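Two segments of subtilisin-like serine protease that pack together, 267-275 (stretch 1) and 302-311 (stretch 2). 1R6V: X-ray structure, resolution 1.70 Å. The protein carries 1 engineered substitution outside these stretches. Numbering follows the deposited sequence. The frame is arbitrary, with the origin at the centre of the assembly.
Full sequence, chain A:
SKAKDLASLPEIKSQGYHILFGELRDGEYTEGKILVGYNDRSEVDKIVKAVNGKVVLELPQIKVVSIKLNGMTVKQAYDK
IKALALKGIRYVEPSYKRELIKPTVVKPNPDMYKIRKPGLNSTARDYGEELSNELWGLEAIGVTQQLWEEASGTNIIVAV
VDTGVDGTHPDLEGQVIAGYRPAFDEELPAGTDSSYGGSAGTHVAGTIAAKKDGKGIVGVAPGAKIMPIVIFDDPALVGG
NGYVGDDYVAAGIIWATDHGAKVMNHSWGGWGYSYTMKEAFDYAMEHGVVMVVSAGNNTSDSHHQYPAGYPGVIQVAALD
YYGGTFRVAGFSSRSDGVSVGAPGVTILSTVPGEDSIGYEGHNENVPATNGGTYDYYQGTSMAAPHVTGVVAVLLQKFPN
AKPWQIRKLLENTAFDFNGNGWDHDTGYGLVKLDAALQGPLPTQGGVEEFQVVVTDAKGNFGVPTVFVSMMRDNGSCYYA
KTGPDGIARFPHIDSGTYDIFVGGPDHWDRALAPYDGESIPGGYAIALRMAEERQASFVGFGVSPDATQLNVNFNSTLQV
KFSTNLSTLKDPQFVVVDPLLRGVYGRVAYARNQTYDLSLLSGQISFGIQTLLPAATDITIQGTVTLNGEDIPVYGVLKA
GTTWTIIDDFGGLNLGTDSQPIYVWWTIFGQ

Stretch 1 267-275: SWGGWGYSY
Stretch 2 (302-311) SHHQYPAGYP

Stretches 267-275 and 302-311 of the protease, mostly loop, bury 558 Å² between them. Backbone: the chains meet antiparallel at a single bridge, Gly270 with Tyr306 (CA-CA 5.5 Å), closed by two hydrogen bonds, Gly270 N to Tyr306 O and Tyr306 N to Gly270 O, both 2.9 Å. Gly270 is nearly fully extended (phi/psi -168/167), as is Gly269 (173/179), whose CA lies 3.7 Å from His304 CA; a CB on Gly269 would clash with that atom. His304 itself is left-handed (50/23). The peptide before Pro307 is cis, and a type I turn follows from Pro307 to Tyr310, with Tyr310 N bonded to Pro307 O at 3.1 Å. Water 1 lies 2.9 Å from both Trp268 O and His304 O and accepts from Ala308 N (3.0 Å), bridging the stretches beside the pair. Side chain to backbone: Ser274 N donates to Tyr310 OH at 3.0 Å. Aromatic and apolar contacts: Trp268 (chi1 p, chi2 -82°) offers a ring face to Pro307, whose CD sits 3.6 Å from the six-membered ring centroid, a CH-pi contact. Tyr273 (t, chi2 98°) directs its edge at the face of Tyr306 (m, 97°; centroids 5.1 Å, planes 78°) and receives on its own face the edge of Tyr310 (m, 135°; 5.6 Å, 79°), so weakly positive ring hydrogens meet pi clouds.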

# COMPACT_ATOMS: atom_id res chain seq x y z
N SER A 267 9.34 9.24 -3.69
CA SER A 267 10.56 8.48 -3.43
C SER A 267 10.64 8.23 -1.94
O SER A 267 11.53 8.74 -1.24
CB SER A 267 11.80 9.22 -3.93
OG SER A 267 11.81 9.22 -5.35
N TRP A 268 9.68 7.45 -1.45
CA TRP A 268 9.57 7.09 -0.05
C TRP A 268 8.86 5.75 0.05
O TRP A 268 8.29 5.26 -0.92
CB TRP A 268 8.77 8.15 0.71
CG TRP A 268 7.37 8.38 0.13
CD1 TRP A 268 7.03 9.16 -0.95
CD2 TRP A 268 6.14 7.78 0.58
NE1 TRP A 268 5.67 9.09 -1.18
CE2 TRP A 268 5.10 8.25 -0.26
CE3 TRP A 268 5.82 6.90 1.62
CZ2 TRP A 268 3.77 7.86 -0.10
CZ3 TRP A 268 4.49 6.51 1.79
CH2 TRP A 268 3.49 7.00 0.93
N GLY A 269 8.90 5.15 1.23
CA GLY A 269 8.21 3.89 1.39
C GLY A 269 8.43 3.19 2.71
O GLY A 269 9.19 3.67 3.56
N GLY A 270 7.77 2.06 2.84
CA GLY A 270 7.86 1.26 4.05
C GLY A 270 7.25 -0.11 3.85
O GLY A 270 6.55 -0.36 2.87
N TRP A 271 7.51 -1.01 4.79
CA TRP A 271 7.01 -2.38 4.73
C TRP A 271 5.48 -2.53 4.77
O TRP A 271 4.90 -3.38 4.08
CB TRP A 271 7.62 -3.19 5.90
CG TRP A 271 6.89 -4.48 6.19
CD1 TRP A 271 7.06 -5.68 5.58
CD2 TRP A 271 5.81 -4.66 7.13
NE1 TRP A 271 6.16 -6.60 6.06
CE2 TRP A 271 5.39 -6.00 7.02
CE3 TRP A 271 5.18 -3.83 8.05
CZ2 TRP A 271 4.34 -6.53 7.79
CZ3 TRP A 271 4.13 -4.35 8.83
CH2 TRP A 271 3.73 -5.68 8.69
N GLY A 272 4.83 -1.70 5.57
CA GLY A 272 3.39 -1.83 5.75
C GLY A 272 2.44 -1.70 4.58
O GLY A 272 2.47 -0.71 3.86
N TYR A 273 1.59 -2.71 4.39
CA TYR A 273 0.57 -2.66 3.33
C TYR A 273 -0.54 -1.86 3.97
O TYR A 273 -1.15 -2.31 4.94
CB TYR A 273 0.02 -4.05 3.01
CG TYR A 273 -0.94 -4.08 1.84
CD1 TYR A 273 -0.51 -4.44 0.57
CD2 TYR A 273 -2.30 -3.78 2.00
CE1 TYR A 273 -1.39 -4.52 -0.50
CE2 TYR A 273 -3.19 -3.86 0.93
CZ TYR A 273 -2.72 -4.23 -0.32
OH TYR A 273 -3.59 -4.36 -1.38
N SER A 274 -0.82 -0.69 3.42
CA SER A 274 -1.86 0.17 3.98
C SER A 274 -3.07 0.21 3.08
O SER A 274 -2.96 0.49 1.88
CB SER A 274 -1.29 1.59 4.14
OG SER A 274 -2.31 2.57 4.36
N TYR A 275 -4.24 -0.09 3.64
CA TYR A 275 -5.45 -0.02 2.82
C TYR A 275 -5.78 1.42 2.51
O TYR A 275 -6.35 1.74 1.45
CB TYR A 275 -6.62 -0.68 3.53
CG TYR A 275 -6.55 -2.18 3.45
CD1 TYR A 275 -5.82 -2.92 4.37
CD2 TYR A 275 -7.21 -2.87 2.42
CE1 TYR A 275 -5.74 -4.30 4.28
CE2 TYR A 275 -7.14 -4.26 2.33
CZ TYR A 275 -6.41 -4.96 3.27
OH TYR A 275 -6.38 -6.33 3.22
N SER A 302 15.06 -3.97 3.37
CA SER A 302 14.04 -4.68 2.61
C SER A 302 12.65 -4.06 2.79
O SER A 302 11.63 -4.75 2.68
CB SER A 302 14.01 -6.15 3.03
N HIS A 303 12.62 -2.76 3.06
CA HIS A 303 11.36 -2.04 3.24
C HIS A 303 10.98 -1.31 1.95
O HIS A 303 11.23 -1.81 0.85
CB HIS A 303 11.48 -1.05 4.40
N HIS A 304 10.40 -0.12 2.08
CA HIS A 304 9.99 0.65 0.92
C HIS A 304 9.16 -0.19 -0.06
O HIS A 304 9.08 0.12 -1.24
CB HIS A 304 11.21 1.25 0.21
N GLN A 305 8.56 -1.27 0.44
CA GLN A 305 7.73 -2.11 -0.40
C GLN A 305 6.55 -1.26 -0.90
O GLN A 305 6.22 -1.32 -2.07
CB GLN A 305 7.20 -3.31 0.38
CG GLN A 305 8.23 -4.05 1.21
CD GLN A 305 9.11 -4.96 0.38
OE1 GLN A 305 8.64 -5.96 -0.16
NE2 GLN A 305 10.39 -4.61 0.27
N TYR A 306 5.93 -0.47 -0.01
CA TYR A 306 4.80 0.39 -0.41
C TYR A 306 5.07 1.86 -0.17
O TYR A 306 5.68 2.23 0.84
CB TYR A 306 3.51 -0.06 0.32
CG TYR A 306 3.17 -1.49 0.03
CD1 TYR A 306 3.53 -2.52 0.91
CD2 TYR A 306 2.54 -1.84 -1.17
CE1 TYR A 306 3.30 -3.85 0.59
CE2 TYR A 306 2.31 -3.17 -1.50
CZ TYR A 306 2.70 -4.16 -0.62
OH TYR A 306 2.50 -5.47 -0.98
N PRO A 307 4.54 2.75 -1.04
CA PRO A 307 3.69 2.52 -2.21
C PRO A 307 4.23 1.92 -3.50
O PRO A 307 3.44 1.65 -4.40
CB PRO A 307 3.10 3.91 -2.48
CG PRO A 307 4.29 4.79 -2.19
CD PRO A 307 4.80 4.19 -0.86
N ALA A 308 5.53 1.69 -3.61
CA ALA A 308 6.08 1.12 -4.85
C ALA A 308 5.39 -0.17 -5.30
O ALA A 308 5.22 -0.41 -6.49
CB ALA A 308 7.60 0.86 -4.69
N GLY A 309 4.99 -0.99 -4.32
CA GLY A 309 4.35 -2.26 -4.62
C GLY A 309 2.88 -2.25 -5.01
O GLY A 309 2.32 -3.31 -5.31
N TYR A 310 2.23 -1.10 -4.99
CA TYR A 310 0.81 -1.07 -5.39
C TYR A 310 0.69 -1.19 -6.91
O TYR A 310 1.44 -0.53 -7.65
CB TYR A 310 0.13 0.22 -4.93
CG TYR A 310 -0.03 0.33 -3.42
CD1 TYR A 310 0.29 1.51 -2.75
CD2 TYR A 310 -0.52 -0.74 -2.67
CE1 TYR A 310 0.13 1.62 -1.37
CE2 TYR A 310 -0.69 -0.63 -1.28
CZ TYR A 310 -0.36 0.56 -0.65
OH TYR A 310 -0.54 0.68 0.71
N PRO A 311 -0.24 -2.02 -7.40
CA PRO A 311 -0.37 -2.16 -8.86
C PRO A 311 -0.78 -0.87 -9.54
O PRO A 311 -1.61 -0.12 -9.03
CB PRO A 311 -1.41 -3.27 -9.01
CG PRO A 311 -2.25 -3.16 -7.75
CD PRO A 311 -1.18 -2.92 -6.70
O HOH W 1 7.83 2.60 -1.89